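Local coordinates for fibronectin type III domain-containing protein (Simiduia agarivorans, PDB 6P2K), which probably hydrolyses the beta-1,4-glucan backbone of xyloglucan, as a multidomain member of glycoside hydrolase family 74 whose beta-propeller region is the part present here, at residues Trp623-Thr628 with Ala699-Val704; Ala570-Pro575 with Asp617-Ala622. All coordinates share one frame; numbering follows the deposited sequence.

How the contacts relate
Following the chain from the N terminus, contact 2 comes first: residues 570-575, on strand 567-575, meet 617-622 after a loop of 41 residues that holds strands 582-588, 593-599 and 605-615 of the same antiparallel sheet. The chain then passes without a gap from 622 to 623, where contact 1 opens, and it closes at 699-704 after 70 more residues. The two loops are therefore in series, neither nested nor crossed, and the centres of the two contacts lie about 16 Å apart. Strand 618-625 serves both, its first part facing the preceding sheet and its last part the following one, so that three successive sheets of the propeller are tied together.

Contact 1. Residues Trp623-Thr628 with Ala699-Val704; sequences WAYNGT and AGNKIV
Trp623, Gly700 and Tyr625 contribute most of the buried surface: two aromatic rings from the end of strand 618-625 pack on the turn that joins strands 697-699 and 702-709. Trp623 NE1 donates a hydrogen bond to Gly700 O at 3.0 Å, with an N-H...O angle of 157° and the acceptor close to the indole plane, hence at the ring's edge. One face of the same ring lies against backbone, with Ala699 N 3.6 Å above its plane toward the rim. On the six-membered ring, Trp623 CH2 reaches Ile703 CG1 at 3.7 Å, the two side chains crossing at about a right angle. An alanine at Trp623 would probably leave Gly700 O without this donor and open a gap beside Ile703. Tyr625, its CG anti to the backbone N (chi1 171°), covers the next peptide: Gly700 C lies 3.5 Å above the ring plane near the rim, and Asn701 N stands over the centre. Tyr625 CE2 also meets Asn701 CB at 3.7 Å, while Asn701 OD1 accepts from Asn775 N. A water accepts from Gly700 N at 3.0 Å. Gly700 has a positive phi (57°), as expected in the type II' turn from Ala699 to Lys702; Tyr625 to Thr628 form a type I' turn. Two tight beta-hairpins, each with a two-residue loop, thus pack together from successive four-stranded antiparallel sheets, the blades of a beta-propeller.

Contact 2. Residues Ala570-Pro575 with Asp617-Ala622; sequences ARKIAP and DAEVEA
Strands 572-575 and 618-622 run nearly parallel (14°, axes 6.1 Å apart at closest), joined by side chains rather than backbone hydrogen bonds, the CA atoms of Lys572 and Ala574 nearest those of Glu619 and Glu621. Arg571 NE donates to Asp617 OD1 at 3.0 Å, a salt bridge with an N-H...O angle of 159°. This oxygen, near the guanidinium plane, uses its anti lone pair; the carboxylate is turned 89° from that plane. Water bridges Arg571 NH1 and Glu619 OE2, and Arg571 NH2 is held by Thr744 O and Lys693 O. Lys572 CG lies 3.3 Å from Val620 O, and Lys572 NZ forms a salt bridge with Glu621 OE2 at 2.9 Å, from above the carboxylate plane. Ala574 CB fits against Val620 CG1 at 4.0 Å and Ala622 CB at 4.2 Å. Backbone N-H groups of Ser696 and Gly698, just before and within strand 697-699 of the following blade, bond Glu619 and Glu621. The Lys572 side chain comes within about 4 Å of that of zinc ligand Asp513. Ion pairs and a small apolar patch thus join two blades: Asp617 is probably stabilised by Arg571, Glu619 mainly by peptide N-H groups, Glu621 by Lys572 and a peptide N-H.

Contact 1. Residues Trp623-Thr628 with Ala699-Val704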
loop_
_atom_site.group_PDB
_atom_site.type_symbol
_atom_site.label_atom_id
_atom_site.label_comp_id
_atom_site.label_asym_id
_atom_site.label_seq_id
_atom_site.Cartn_x
_atom_site.Cartn_y
_atom_site.Cartn_z
ATOM N N TRP B 623 32.729 4.728 30.416
ATOM C CA TRP B 623 33.077 5.175 29.074
ATOM C C TRP B 623 34.566 4.950 28.849
ATOM O O TRP B 623 35.324 4.686 29.785
ATOM C CB TRP B 623 32.688 6.643 28.860
ATOM C CG TRP B 623 33.627 7.642 29.466
ATOM C CD1 TRP B 623 34.626 8.315 28.827
ATOM C CD2 TRP B 623 33.643 8.098 30.826
ATOM N NE1 TRP B 623 35.267 9.157 29.703
ATOM C CE2 TRP B 623 34.683 9.044 30.937
ATOM C CE3 TRP B 623 32.881 7.797 31.962
ATOM C CZ2 TRP B 623 34.982 9.690 32.139
ATOM C CZ3 TRP B 623 33.180 8.437 33.154
ATOM C CH2 TRP B 623 34.224 9.373 33.232
ATOM N N ALA B 624 34.971 5.052 27.584
ATOM C CA ALA B 624 36.343 4.804 27.164
ATOM C C ALA B 624 36.931 6.057 26.533
ATOM O O ALA B 624 36.242 6.780 25.804
ATOM C CB ALA B 624 36.416 3.643 26.165
ATOM N N TYR B 625 38.208 6.308 26.811
ATOM C CA TYR B 625 38.903 7.445 26.211
ATOM C C TYR B 625 40.397 7.168 26.214
ATOM O O TYR B 625 40.995 7.013 27.284
ATOM C CB TYR B 625 38.595 8.740 26.961
ATOM C CG TYR B 625 39.460 9.902 26.527
ATOM C CD1 TYR B 625 39.419 10.370 25.220
ATOM C CD2 TYR B 625 40.321 10.528 27.423
ATOM C CE1 TYR B 625 40.212 11.432 24.814
ATOM C CE2 TYR B 625 41.117 11.591 27.029
ATOM C CZ TYR B 625 41.057 12.039 25.723
ATOM O OH TYR B 625 41.845 13.094 25.323
ATOM N N ASN B 626 40.990 7.106 25.019
ATOM C CA ASN B 626 42.440 6.997 24.834
ATOM C C ASN B 626 43.016 5.783 25.564
ATOM O O ASN B 626 44.049 5.859 26.232
ATOM C CB ASN B 626 43.144 8.285 25.265
ATOM C CG ASN B 626 44.566 8.368 24.748
ATOM O OD1 ASN B 626 44.892 7.811 23.698
ATOM N ND2 ASN B 626 45.425 9.059 25.488
ATOM N N GLY B 627 42.335 4.649 25.423
ATOM C CA GLY B 627 42.823 3.390 25.942
ATOM C C GLY B 627 42.517 3.111 27.397
ATOM O O GLY B 627 43.004 2.107 27.931
ATOM N N THR B 628 41.738 3.959 28.058
ATOM C CA THR B 628 41.347 3.748 29.444
ATOM C C THR B 628 39.831 3.662 29.525
ATOM O O THR B 628 39.122 4.430 28.869
ATOM C CB THR B 628 41.858 4.878 30.350
ATOM O OG1 THR B 628 43.290 4.866 30.367
ATOM C CG2 THR B 628 41.343 4.710 31.772
ATOM N N ALA B 699 32.347 11.471 29.340
ATOM C CA ALA B 699 32.606 11.147 27.945
ATOM C C ALA B 699 33.912 11.809 27.540
ATOM O O ALA B 699 34.162 12.960 27.909
ATOM C CB ALA B 699 31.464 11.616 27.032
ATOM N N GLY B 700 34.736 11.078 26.792
ATOM C CA GLY B 700 36.016 11.624 26.370
ATOM C C GLY B 700 36.842 12.057 27.566
ATOM O O GLY B 700 37.027 11.306 28.531
ATOM N N ASN B 701 37.333 13.295 27.520
ATOM C CA ASN B 701 38.107 13.876 28.609
ATOM C C ASN B 701 37.266 14.792 29.494
ATOM O O ASN B 701 37.807 15.705 30.127
ATOM C CB ASN B 701 39.313 14.639 28.053
ATOM C CG ASN B 701 38.911 15.792 27.141
ATOM O OD1 ASN B 701 37.759 15.892 26.717
ATOM N ND2 ASN B 701 39.864 16.664 26.835
ATOM N N LYS B 702 35.954 14.568 29.557
ATOM C CA LYS B 702 35.053 15.472 30.259
ATOM C C LYS B 702 34.174 14.717 31.249
ATOM O O LYS B 702 33.672 13.626 30.955
ATOM C CB LYS B 702 34.170 16.247 29.270
ATOM C CG LYS B 702 34.940 17.139 28.302
ATOM C CD LYS B 702 35.578 18.330 29.008
ATOM C CE LYS B 702 36.534 19.065 28.081
ATOM N NZ LYS B 702 37.053 20.329 28.676
ATOM N N ILE B 703 33.992 15.319 32.424
ATOM C CA ILE B 703 33.092 14.830 33.464
ATOM C C ILE B 703 32.302 16.021 33.987
ATOM O O ILE B 703 32.858 17.110 34.169
ATOM C CB ILE B 703 33.862 14.136 34.609
ATOM C CG1 ILE B 703 34.626 12.920 34.089
ATOM C CG2 ILE B 703 32.917 13.727 35.731
ATOM C CD1 ILE B 703 35.704 12.434 35.032
ATOM N N VAL B 704 31.005 15.822 34.225
ATOM C CA VAL B 704 30.129 16.883 34.707
ATOM C C VAL B 704 29.319 16.362 35.888
ATOM O O VAL B 704 29.026 15.167 35.986
ATOM C CB VAL B 704 29.199 17.408 33.584
ATOM C CG1 VAL B 704 28.297 16.294 33.067
ATOM C CG2 VAL B 704 28.374 18.607 34.052
HETATM O O HOH W 1 33.368 8.680 25.535
#

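Contact 2. Residues Ala570-Pro575 with Asp617-Ala622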
loop_
_atom_site.group_PDB
_atom_site.type_symbol
_atom_site.label_atom_id
_atom_site.label_comp_id
_atom_site.label_asym_id
_atom_site.label_seq_id
_atom_site.Cartn_x
_atom_site.Cartn_y
_atom_site.Cartn_z
ATOM N N ALA B 570 17.471 0.181 40.443
ATOM C CA ALA B 570 18.578 0.823 39.745
ATOM C C ALA B 570 18.192 2.245 39.368
ATOM O O ALA B 570 17.099 2.478 38.845
ATOM C CB ALA B 570 18.977 0.041 38.493
ATOM N N ARG B 571 19.091 3.191 39.631
ATOM C CA ARG B 571 18.889 4.567 39.197
ATOM C C ARG B 571 19.505 4.836 37.831
ATOM O O ARG B 571 18.948 5.613 37.049
ATOM C CB ARG B 571 19.465 5.534 40.236
ATOM C CG ARG B 571 19.486 7.000 39.805
ATOM C CD ARG B 571 18.086 7.573 39.664
ATOM N NE ARG B 571 18.116 9.019 39.447
ATOM C CZ ARG B 571 18.324 9.592 38.266
ATOM N NH1 ARG B 571 18.516 8.841 37.186
ATOM N NH2 ARG B 571 18.339 10.916 38.165
ATOM N N LYS B 572 20.633 4.202 37.522
ATOM C CA LYS B 572 21.257 4.337 36.216
ATOM C C LYS B 572 21.980 3.043 35.878
ATOM O O LYS B 572 22.650 2.457 36.732
ATOM C CB LYS B 572 22.241 5.514 36.177
ATOM C CG LYS B 572 23.080 5.555 34.912
ATOM C CD LYS B 572 23.379 6.973 34.463
ATOM C CE LYS B 572 24.004 6.975 33.075
ATOM N NZ LYS B 572 24.697 8.260 32.786
ATOM N N ILE B 573 21.830 2.600 34.634
ATOM C CA ILE B 573 22.538 1.440 34.109
ATOM C C ILE B 573 23.615 1.942 33.161
ATOM O O ILE B 573 23.337 2.754 32.270
ATOM C CB ILE B 573 21.587 0.468 33.392
ATOM C CG1 ILE B 573 20.521 -0.049 34.360
ATOM C CG2 ILE B 573 22.366 -0.686 32.790
ATOM C CD1 ILE B 573 19.451 -0.893 33.685
ATOM N N ALA B 574 24.847 1.466 33.356
ATOM C CA ALA B 574 26.001 1.883 32.564
ATOM C C ALA B 574 26.623 0.652 31.919
ATOM O O ALA B 574 27.514 0.016 32.507
ATOM C CB ALA B 574 27.020 2.628 33.426
ATOM N N PRO B 575 26.183 0.275 30.721
ATOM C CA PRO B 575 26.818 -0.850 30.028
ATOM C C PRO B 575 28.247 -0.513 29.639
ATOM O O PRO B 575 28.585 0.639 29.356
ATOM C CB PRO B 575 25.936 -1.055 28.789
ATOM C CG PRO B 575 24.653 -0.328 29.094
ATOM C CD PRO B 575 25.065 0.835 29.946
ATOM N N ASP B 617 19.340 8.959 44.216
ATOM C CA ASP B 617 19.613 9.399 42.852
ATOM C C ASP B 617 21.076 9.194 42.470
ATOM O O ASP B 617 21.608 9.897 41.609
ATOM C CB ASP B 617 19.199 10.857 42.674
ATOM C CG ASP B 617 17.690 11.040 42.721
ATOM O OD1 ASP B 617 16.991 10.493 41.837
ATOM O OD2 ASP B 617 17.202 11.717 43.651
ATOM N N ALA B 618 21.729 8.221 43.099
ATOM C CA ALA B 618 23.121 7.923 42.798
ATOM C C ALA B 618 23.262 7.390 41.378
ATOM O O ALA B 618 22.447 6.588 40.916
ATOM C CB ALA B 618 23.668 6.904 43.795
ATOM N N GLU B 619 24.313 7.829 40.691
ATOM C CA GLU B 619 24.541 7.480 39.298
ATOM C C GLU B 619 25.903 6.826 39.118
ATOM O O GLU B 619 26.825 7.021 39.916
ATOM C CB GLU B 619 24.465 8.713 38.393
ATOM C CG GLU B 619 23.072 9.271 38.190
ATOM C CD GLU B 619 23.108 10.624 37.516
ATOM O OE1 GLU B 619 24.044 11.398 37.814
ATOM O OE2 GLU B 619 22.213 10.913 36.691
ATOM N N VAL B 620 26.020 6.059 38.038
ATOM C CA VAL B 620 27.294 5.512 37.588
ATOM C C VAL B 620 27.377 5.696 36.078
ATOM O O VAL B 620 26.362 5.618 35.376
ATOM C CB VAL B 620 27.459 4.030 37.985
ATOM C CG1 VAL B 620 26.412 3.156 37.294
ATOM C CG2 VAL B 620 28.873 3.546 37.680
ATOM N N GLU B 621 28.581 5.977 35.584
ATOM C CA GLU B 621 28.834 6.120 34.158
ATOM C C GLU B 621 30.108 5.373 33.799
ATOM O O GLU B 621 31.102 5.446 34.526
ATOM C CB GLU B 621 28.973 7.594 33.749
ATOM C CG GLU B 621 29.100 7.828 32.244
ATOM C CD GLU B 621 27.787 8.210 31.584
ATOM O OE1 GLU B 621 27.573 9.424 31.365
ATOM O OE2 GLU B 621 26.979 7.303 31.282
ATOM N N ALA B 622 30.076 4.668 32.672
ATOM C CA ALA B 622 31.233 3.947 32.160
ATOM C C ALA B 622 31.484 4.379 30.724
ATOM O O ALA B 622 30.555 4.398 29.910
ATOM C CB ALA B 622 31.021 2.430 32.233
HETATM O O HOH W 2 20.470 9.796 34.881
HETATM O O HOH W 3 27.545 2.981 28.983
#